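Long-range contacts in OsmC family peroxiredoxin (Aquifex aeolicus, PDB 2EGT), which probably reduces organic hydroperoxides with a pair of redox-active cysteines, as other peroxiredoxins of the OsmC family do: residues F67-R72 / E82-Y87; A97-V102 / I124-K129. One frame throughout, in Å; residues are numbered along the deposited sequence.

Contact 1. Residues F67-R72 / E82-Y87; sequences FLKGKR and EIEIKY
Phe-67 and Lys-86 open a run of five antiparallel pairs by trading both backbone bonds, Phe-67 N to Lys-86 O at 2.9 Å and Lys-86 N to Phe-67 O at 2.8 Å. Lys-69 and Glu-84 repeat the exchange, and Lys-71 N closes the run on Glu-82 O at 3.0 Å, nearly straight (172°). In a non-hydrogen-bonded pair between them Leu-68 and Ile-85 lie side by side, Leu-68 CD2 4.1 Å from Ile-85 CG1, on the face that also carries Ile-83 and is covered by helix 34-56. The opposite face carries the charged side chains and the Phe-67 ring. Along it Lys-71 and Glu-82 run alongside each other, Lys-71 CB 3.8 Å from Glu-82 CG; Glu-82 gives its carboxylate to Lys-123 in a salt bridge. With CG anti to the backbone N (chi1 180°), Glu-84 stretches out from the sheet, and a water donates to Glu-84 OE1 at 2.9 Å and, weakly, to Phe-67 O. The Phe-67 ring turns an edge to Lys-86 O. Farther out, residues 67-70 pair with a strand of the second subunit. Main-chain bonds thus fix the register and hydrocarbon seals the helix side, whereas Lys-69 NZ and Glu-84 OE1, 5.1 Å apart, probably attract only weakly.

Contact 2. Residues A97-V102 / I124-K129; sequences ALEQAV and ISWEVK
Trp-126 lays its indole against Glu-99 of the helix, whose CA stands over one ring face, 4.1 Å from the centroid of the five-membered ring, in a CH-pi contact. The Glu-99 side chain runs on past the outer rim, CG 3.4 Å from Trp-126 CZ2, and the carboxylate is tilted 56° to the ring. Trp-126 CG sits between its backbone N and carbonyl carbon (chi1 60°), which stands the indole up between strand and helix. The tight part is the buried one: Leu-98 CD2 touches Trp-126 CB and reaches 3.4 Å from Glu-127 O and 3.7 Å from Val-128 CG2, while Val-102 CG1 meets Trp-126 CE3 and, at 3.6 Å, Ile-124 CG2. This is the helix-on-sheet layer of the OsmC fold, helix 95-109 running roughly antiparallel (147°) to strand 121-130, with Leu-98 also reaching Val-50 of helix 34-56. Were Trp-126 replaced by an alanine, the space between helix and strand would probably be left unfilled and Glu-99 CA would lose its ring. No hydrogen bond crosses the contact. On its looser, partly exposed side Glu-99 sends OE1 to Lys-96, and Glu-127 directs its side chain toward Lys-86, a long, weak ion pair.

In the fold
From the N terminus, the chain first builds the antiparallel sheet of strands 3-12, 15-20 and 23-28, then helix 34-56, before strand 60-72 turns back into strand 80-90. Contact 1 closes that hairpin over a seven-residue connection. Helix 95-109 follows, and contact 2 closes a longer, largely helical excursion when strand 121-130 returns beneath it. The two contacts are in series, neither nested nor crossed, yet strands 80-90 and 121-130 lie next to each other, in parallel, in one sheet. Tyr-87 connects them through probable backbone hydrogen bonds to Ser-125 and Glu-127, so hairpin, closing strand and helical layer form a continuous unit.

Contact 1. Residues F67-R72 / E82-Y87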
ATOM      1  N   PHE A  67      -8.376  12.819  -2.542  1.00 18.14           N
ATOM      2  CA  PHE A  67      -9.467  11.862  -2.517  1.00 18.06           C
ATOM      3  C   PHE A  67      -9.176  10.737  -3.497  1.00 17.87           C
ATOM      4  O   PHE A  67      -8.938  10.977  -4.684  1.00 18.75           O
ATOM      5  CB  PHE A  67     -10.774  12.568  -2.889  1.00 18.19           C
ATOM      6  CG  PHE A  67     -11.092  13.744  -2.011  1.00 21.46           C
ATOM      7  CD1 PHE A  67     -11.804  13.577  -0.828  1.00 22.14           C
ATOM      8  CD2 PHE A  67     -10.645  15.017  -2.346  1.00 23.18           C
ATOM      9  CE1 PHE A  67     -12.066  14.663   0.007  1.00 24.15           C
ATOM     10  CE2 PHE A  67     -10.901  16.109  -1.518  1.00 22.55           C
ATOM     11  CZ  PHE A  67     -11.611  15.933  -0.342  1.00 23.13           C
ATOM     12  N   LEU A  68      -9.176   9.507  -2.997  1.00 17.14           N
ATOM     13  CA  LEU A  68      -8.919   8.360  -3.850  1.00 18.83           C
ATOM     14  C   LEU A  68     -10.090   7.392  -3.812  1.00 19.73           C
ATOM     15  O   LEU A  68     -10.650   7.108  -2.747  1.00 18.42           O
ATOM     16  CB  LEU A  68      -7.637   7.629  -3.427  1.00 18.19           C
ATOM     17  CG  LEU A  68      -6.332   8.430  -3.473  1.00 20.03           C
ATOM     18  CD1 LEU A  68      -6.106   9.085  -2.117  1.00 18.39           C
ATOM     19  CD2 LEU A  68      -5.163   7.509  -3.799  1.00 19.73           C
ATOM     20  N   LYS A  69     -10.461   6.901  -4.987  1.00 19.53           N
ATOM     21  CA  LYS A  69     -11.550   5.949  -5.116  1.00 21.88           C
ATOM     22  C   LYS A  69     -11.096   4.837  -6.052  1.00 21.97           C
ATOM     23  O   LYS A  69     -10.682   5.095  -7.185  1.00 22.04           O
ATOM     24  CB  LYS A  69     -12.801   6.636  -5.675  1.00 25.47           C
ATOM     25  CG  LYS A  69     -13.859   5.665  -6.176  1.00 31.17           C
ATOM     26  CD  LYS A  69     -15.107   6.380  -6.681  1.00 35.20           C
ATOM     27  CE  LYS A  69     -15.915   6.964  -5.536  1.00 38.19           C
ATOM     28  NZ  LYS A  69     -17.209   7.543  -6.012  1.00 42.16           N
ATOM     29  N   GLY A  70     -11.163   3.603  -5.567  1.00 22.13           N
ATOM     30  CA  GLY A  70     -10.753   2.469  -6.370  1.00 23.02           C
ATOM     31  C   GLY A  70     -11.916   1.549  -6.686  1.00 24.24           C
ATOM     32  O   GLY A  70     -12.646   1.123  -5.794  1.00 24.63           O
ATOM     33  N   LYS A  71     -12.076   1.242  -7.968  1.00 24.80           N
ATOM     34  CA  LYS A  71     -13.143   0.372  -8.453  1.00 27.37           C
ATOM     35  C   LYS A  71     -12.505  -0.996  -8.693  1.00 25.72           C
ATOM     36  O   LYS A  71     -11.658  -1.139  -9.570  1.00 24.85           O
ATOM     37  CB  LYS A  71     -13.691   0.953  -9.764  1.00 30.16           C
ATOM     38  CG  LYS A  71     -15.032   0.419 -10.244  1.00 35.00           C
ATOM     39  CD  LYS A  71     -15.378   1.078 -11.584  1.00 39.02           C
ATOM     40  CE  LYS A  71     -16.717   0.616 -12.145  1.00 41.46           C
ATOM     41  NZ  LYS A  71     -17.869   1.113 -11.345  1.00 43.64           N
ATOM     42  N   ARG A  72     -12.904  -1.991  -7.910  1.00 26.37           N
ATOM     43  CA  ARG A  72     -12.342  -3.332  -8.028  1.00 29.42           C
ATOM     44  C   ARG A  72     -13.070  -4.203  -9.039  1.00 32.34           C
ATOM     45  O   ARG A  72     -14.294  -4.135  -9.172  1.00 31.85           O
ATOM     46  CB  ARG A  72     -12.373  -4.044  -6.674  1.00 29.27           C
ATOM     47  CG  ARG A  72     -11.648  -3.317  -5.558  1.00 27.14           C
ATOM     48  CD  ARG A  72     -11.665  -4.131  -4.271  1.00 27.23           C
ATOM     49  NE  ARG A  72     -10.811  -5.315  -4.342  1.00 23.26           N
ATOM     50  CZ  ARG A  72     -10.605  -6.143  -3.321  1.00 25.62           C
ATOM     51  NH1 ARG A  72     -11.198  -5.917  -2.153  1.00 25.66           N
ATOM     52  NH2 ARG A  72      -9.789  -7.182  -3.453  1.00 22.97           N
ATOM     53  N   GLU A  82      -9.571   0.530 -11.961  1.00 27.10           N
ATOM     54  CA  GLU A  82      -9.286   1.944 -12.103  1.00 27.15           C
ATOM     55  C   GLU A  82      -9.269   2.645 -10.759  1.00 25.17           C
ATOM     56  O   GLU A  82      -9.955   2.243  -9.816  1.00 24.10           O
ATOM     57  CB  GLU A  82     -10.295   2.611 -13.034  1.00 30.58           C
ATOM     58  CG  GLU A  82     -11.716   2.626 -12.536  1.00 33.80           C
ATOM     59  CD  GLU A  82     -12.639   3.323 -13.514  1.00 38.83           C
ATOM     60  OE1 GLU A  82     -12.774   2.825 -14.652  1.00 40.99           O
ATOM     61  OE2 GLU A  82     -13.218   4.372 -13.150  1.00 41.00           O
ATOM     62  N   ILE A  83      -8.465   3.695 -10.682  1.00 22.26           N
ATOM     63  CA  ILE A  83      -8.337   4.467  -9.464  1.00 21.78           C
ATOM     64  C   ILE A  83      -8.493   5.939  -9.811  1.00 22.52           C
ATOM     65  O   ILE A  83      -7.786   6.461 -10.677  1.00 24.23           O
ATOM     66  CB  ILE A  83      -6.952   4.254  -8.816  1.00 21.18           C
ATOM     67  CG1 ILE A  83      -6.720   2.765  -8.545  1.00 21.16           C
ATOM     68  CG2 ILE A  83      -6.859   5.040  -7.515  1.00 21.93           C
ATOM     69  CD1 ILE A  83      -5.329   2.453  -8.001  1.00 21.94           C
ATOM     70  N   GLU A  84      -9.433   6.599  -9.148  1.00 21.87           N
ATOM     71  CA  GLU A  84      -9.658   8.016  -9.373  1.00 22.47           C
ATOM     72  C   GLU A  84      -8.955   8.758  -8.250  1.00 21.58           C
ATOM     73  O   GLU A  84      -9.136   8.426  -7.074  1.00 19.95           O
ATOM     74  CB  GLU A  84     -11.152   8.345  -9.336  1.00 25.66           C
ATOM     75  CG  GLU A  84     -11.443   9.823  -9.559  1.00 33.13           C
ATOM     76  CD  GLU A  84     -12.898  10.186  -9.321  1.00 36.97           C
ATOM     77  OE1 GLU A  84     -13.368  10.044  -8.171  1.00 39.70           O
ATOM     78  OE2 GLU A  84     -13.571  10.614 -10.284  1.00 39.26           O
ATOM     79  N   ILE A  85      -8.152   9.752  -8.608  1.00 17.71           N
ATOM     80  CA  ILE A  85      -7.434  10.529  -7.612  1.00 19.27           C
ATOM     81  C   ILE A  85      -7.706  12.006  -7.826  1.00 20.04           C
ATOM     82  O   ILE A  85      -7.438  12.544  -8.904  1.00 22.17           O
ATOM     83  CB  ILE A  85      -5.905  10.305  -7.698  1.00 18.49           C
ATOM     84  CG1 ILE A  85      -5.587   8.809  -7.690  1.00 20.14           C
ATOM     85  CG2 ILE A  85      -5.220  10.989  -6.521  1.00 18.38           C
ATOM     86  CD1 ILE A  85      -4.096   8.492  -7.797  1.00 21.43           C
ATOM     87  N   LYS A  86      -8.247  12.667  -6.809  1.00 19.34           N
ATOM     88  CA  LYS A  86      -8.524  14.091  -6.919  1.00 20.54           C
ATOM     89  C   LYS A  86      -7.681  14.864  -5.909  1.00 19.89           C
ATOM     90  O   LYS A  86      -7.748  14.605  -4.706  1.00 17.99           O
ATOM     91  CB  LYS A  86     -10.015  14.362  -6.690  1.00 24.68           C
ATOM     92  CG  LYS A  86     -10.443  15.779  -7.053  1.00 32.93           C
ATOM     93  CD  LYS A  86     -11.820  15.784  -7.715  1.00 37.82           C
ATOM     94  CE  LYS A  86     -12.095  17.098  -8.439  1.00 41.30           C
ATOM     95  NZ  LYS A  86     -13.357  17.049  -9.245  1.00 44.12           N
ATOM     96  N   TYR A  87      -6.882  15.803  -6.411  1.00 18.60           N
ATOM     97  CA  TYR A  87      -6.021  16.632  -5.567  1.00 18.95           C
ATOM     98  C   TYR A  87      -6.629  18.019  -5.417  1.00 20.73           C
ATOM     99  O   TYR A  87      -7.022  18.645  -6.406  1.00 21.90           O
ATOM    100  CB  TYR A  87      -4.637  16.807  -6.197  1.00 18.37           C
ATOM    101  CG  TYR A  87      -3.875  15.535  -6.466  1.00 18.24           C
ATOM    102  CD1 TYR A  87      -2.855  15.116  -5.612  1.00 18.43           C
ATOM    103  CD2 TYR A  87      -4.151  14.762  -7.593  1.00 16.94           C
ATOM    104  CE1 TYR A  87      -2.126  13.963  -5.877  1.00 16.58           C
ATOM    105  CE2 TYR A  87      -3.431  13.608  -7.865  1.00 18.09           C
ATOM    106  CZ  TYR A  87      -2.420  13.215  -7.005  1.00 17.67           C
ATOM    107  OH  TYR A  87      -1.708  12.067  -7.275  1.00 19.19           O
TER
HETATM  108  O   HOH W   1     -11.948  10.495  -5.672  1.00 43.66           O

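Contact 2. Residues A97-V102 / I124-K129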
ATOM      1  N   ALA A  97       0.747  25.495 -11.277  1.00 29.28           N
ATOM      2  CA  ALA A  97       1.762  24.937 -10.388  1.00 27.57           C
ATOM      3  C   ALA A  97       1.270  23.580  -9.894  1.00 26.99           C
ATOM      4  O   ALA A  97       2.021  22.605  -9.864  1.00 27.62           O
ATOM      5  CB  ALA A  97       2.000  25.873  -9.209  1.00 25.60           C
ATOM      6  N   LEU A  98      -0.001  23.523  -9.506  1.00 26.54           N
ATOM      7  CA  LEU A  98      -0.589  22.278  -9.034  1.00 24.92           C
ATOM      8  C   LEU A  98      -0.576  21.270 -10.178  1.00 25.58           C
ATOM      9  O   LEU A  98      -0.272  20.092  -9.981  1.00 24.16           O
ATOM     10  CB  LEU A  98      -2.023  22.511  -8.550  1.00 23.66           C
ATOM     11  CG  LEU A  98      -2.760  21.274  -8.026  1.00 22.88           C
ATOM     12  CD1 LEU A  98      -1.937  20.621  -6.924  1.00 22.55           C
ATOM     13  CD2 LEU A  98      -4.133  21.665  -7.504  1.00 22.29           C
ATOM     14  N   GLU A  99      -0.895  21.738 -11.381  1.00 24.96           N
ATOM     15  CA  GLU A  99      -0.902  20.863 -12.546  1.00 26.34           C
ATOM     16  C   GLU A  99       0.467  20.224 -12.773  1.00 25.14           C
ATOM     17  O   GLU A  99       0.567  19.018 -12.982  1.00 23.94           O
ATOM     18  CB  GLU A  99      -1.315  21.638 -13.802  1.00 28.30           C
ATOM     19  CG  GLU A  99      -1.204  20.813 -15.075  1.00 33.45           C
ATOM     20  CD  GLU A  99      -1.725  21.541 -16.299  1.00 37.73           C
ATOM     21  OE1 GLU A  99      -1.298  22.691 -16.537  1.00 41.65           O
ATOM     22  OE2 GLU A  99      -2.556  20.959 -17.027  1.00 40.47           O
ATOM     23  N   GLN A 100       1.521  21.036 -12.745  1.00 26.02           N
ATOM     24  CA  GLN A 100       2.872  20.522 -12.950  1.00 25.40           C
ATOM     25  C   GLN A 100       3.282  19.586 -11.811  1.00 23.22           C
ATOM     26  O   GLN A 100       3.915  18.558 -12.040  1.00 22.60           O
ATOM     27  CB  GLN A 100       3.869  21.677 -13.051  1.00 28.10           C
ATOM     28  CG  GLN A 100       3.528  22.687 -14.139  1.00 34.30           C
ATOM     29  CD  GLN A 100       4.432  23.907 -14.118  1.00 36.38           C
ATOM     30  OE1 GLN A 100       4.692  24.481 -13.059  1.00 39.59           O
ATOM     31  NE2 GLN A 100       4.904  24.319 -15.293  1.00 38.26           N
ATOM     32  N   ALA A 101       2.919  19.945 -10.584  1.00 21.77           N
ATOM     33  CA  ALA A 101       3.261  19.120  -9.427  1.00 23.37           C
ATOM     34  C   ALA A 101       2.605  17.746  -9.546  1.00 22.87           C
ATOM     35  O   ALA A 101       3.253  16.714  -9.348  1.00 22.99           O
ATOM     36  CB  ALA A 101       2.812  19.804  -8.143  1.00 23.63           C
ATOM     37  N   VAL A 102       1.318  17.741  -9.874  1.00 21.62           N
ATOM     38  CA  VAL A 102       0.575  16.498 -10.027  1.00 21.78           C
ATOM     39  C   VAL A 102       1.114  15.649 -11.177  1.00 22.22           C
ATOM     40  O   VAL A 102       1.210  14.429 -11.062  1.00 22.04           O
ATOM     41  CB  VAL A 102      -0.923  16.782 -10.261  1.00 21.12           C
ATOM     42  CG1 VAL A 102      -1.647  15.505 -10.652  1.00 22.53           C
ATOM     43  CG2 VAL A 102      -1.535  17.371  -8.997  1.00 18.52           C
ATOM     44  N   ILE A 124      -6.977  11.085 -13.023  1.00 26.45           N
ATOM     45  CA  ILE A 124      -6.479  12.174 -12.195  1.00 26.73           C
ATOM     46  C   ILE A 124      -7.082  13.538 -12.495  1.00 27.39           C
ATOM     47  O   ILE A 124      -7.181  13.938 -13.650  1.00 27.50           O
ATOM     48  CB  ILE A 124      -4.946  12.304 -12.362  1.00 27.85           C
ATOM     49  CG1 ILE A 124      -4.275  10.951 -12.121  1.00 28.25           C
ATOM     50  CG2 ILE A 124      -4.404  13.371 -11.423  1.00 26.19           C
ATOM     51  CD1 ILE A 124      -4.534  10.366 -10.753  1.00 31.59           C
ATOM     52  N   SER A 125      -7.467  14.251 -11.441  1.00 25.66           N
ATOM     53  CA  SER A 125      -8.018  15.593 -11.574  1.00 26.86           C
ATOM     54  C   SER A 125      -7.488  16.419 -10.405  1.00 24.81           C
ATOM     55  O   SER A 125      -7.089  15.868  -9.380  1.00 23.76           O
ATOM     56  CB  SER A 125      -9.552  15.561 -11.563  1.00 27.10           C
ATOM     57  OG  SER A 125     -10.050  15.049 -10.342  1.00 32.04           O
ATOM     58  N   TRP A 126      -7.469  17.736 -10.561  1.00 22.78           N
ATOM     59  CA  TRP A 126      -6.964  18.605  -9.506  1.00 24.34           C
ATOM     60  C   TRP A 126      -7.643  19.963  -9.540  1.00 25.80           C
ATOM     61  O   TRP A 126      -8.187  20.373 -10.566  1.00 26.37           O
ATOM     62  CB  TRP A 126      -5.458  18.798  -9.678  1.00 23.17           C
ATOM     63  CG  TRP A 126      -5.109  19.412 -11.000  1.00 24.54           C
ATOM     64  CD1 TRP A 126      -5.140  20.739 -11.327  1.00 25.01           C
ATOM     65  CD2 TRP A 126      -4.743  18.714 -12.194  1.00 25.01           C
ATOM     66  NE1 TRP A 126      -4.819  20.910 -12.652  1.00 24.43           N
ATOM     67  CE2 TRP A 126      -4.572  19.682 -13.209  1.00 26.25           C
ATOM     68  CE3 TRP A 126      -4.549  17.363 -12.508  1.00 26.33           C
ATOM     69  CZ2 TRP A 126      -4.214  19.342 -14.517  1.00 26.94           C
ATOM     70  CZ3 TRP A 126      -4.193  17.023 -13.811  1.00 28.50           C
ATOM     71  CH2 TRP A 126      -4.029  18.012 -14.799  1.00 28.23           C
ATOM     72  N   GLU A 127      -7.602  20.661  -8.414  1.00 24.92           N
ATOM     73  CA  GLU A 127      -8.199  21.979  -8.330  1.00 26.67           C
ATOM     74  C   GLU A 127      -7.639  22.747  -7.151  1.00 27.14           C
ATOM     75  O   GLU A 127      -7.181  22.156  -6.170  1.00 24.33           O
ATOM     76  CB  GLU A 127      -9.718  21.868  -8.207  1.00 30.62           C
ATOM     77  CG  GLU A 127     -10.187  21.026  -7.045  1.00 35.90           C
ATOM     78  CD  GLU A 127     -11.699  20.914  -6.991  1.00 39.60           C
ATOM     79  OE1 GLU A 127     -12.364  21.955  -6.813  1.00 40.50           O
ATOM     80  OE2 GLU A 127     -12.218  19.785  -7.132  1.00 43.14           O
ATOM     81  N   VAL A 128      -7.677  24.070  -7.259  1.00 26.66           N
ATOM     82  CA  VAL A 128      -7.178  24.944  -6.214  1.00 27.02           C
ATOM     83  C   VAL A 128      -8.304  25.721  -5.553  1.00 29.44           C
ATOM     84  O   VAL A 128      -9.207  26.231  -6.222  1.00 28.11           O
ATOM     85  CB  VAL A 128      -6.158  25.959  -6.779  1.00 27.76           C
ATOM     86  CG1 VAL A 128      -5.729  26.934  -5.697  1.00 26.03           C
ATOM     87  CG2 VAL A 128      -4.949  25.224  -7.336  1.00 27.71           C
ATOM     88  N   LYS A 129      -8.252  25.788  -4.231  1.00 30.23           N
ATOM     89  CA  LYS A 129      -9.225  26.535  -3.456  1.00 32.96           C
ATOM     90  C   LYS A 129      -8.420  27.739  -2.981  1.00 34.01           C
ATOM     91  O   LYS A 129      -7.701  27.661  -1.984  1.00 33.17           O
ATOM     92  CB  LYS A 129      -9.711  25.705  -2.266  1.00 34.69           C
ATOM     93  CG  LYS A 129     -10.788  26.375  -1.423  1.00 38.83           C
ATOM     94  CD  LYS A 129     -11.237  25.459  -0.291  1.00 40.57           C
ATOM     95  CE  LYS A 129     -12.317  26.101   0.566  1.00 42.00           C
ATOM     96  NZ  LYS A 129     -12.719  25.204   1.691  1.00 42.67           N
TER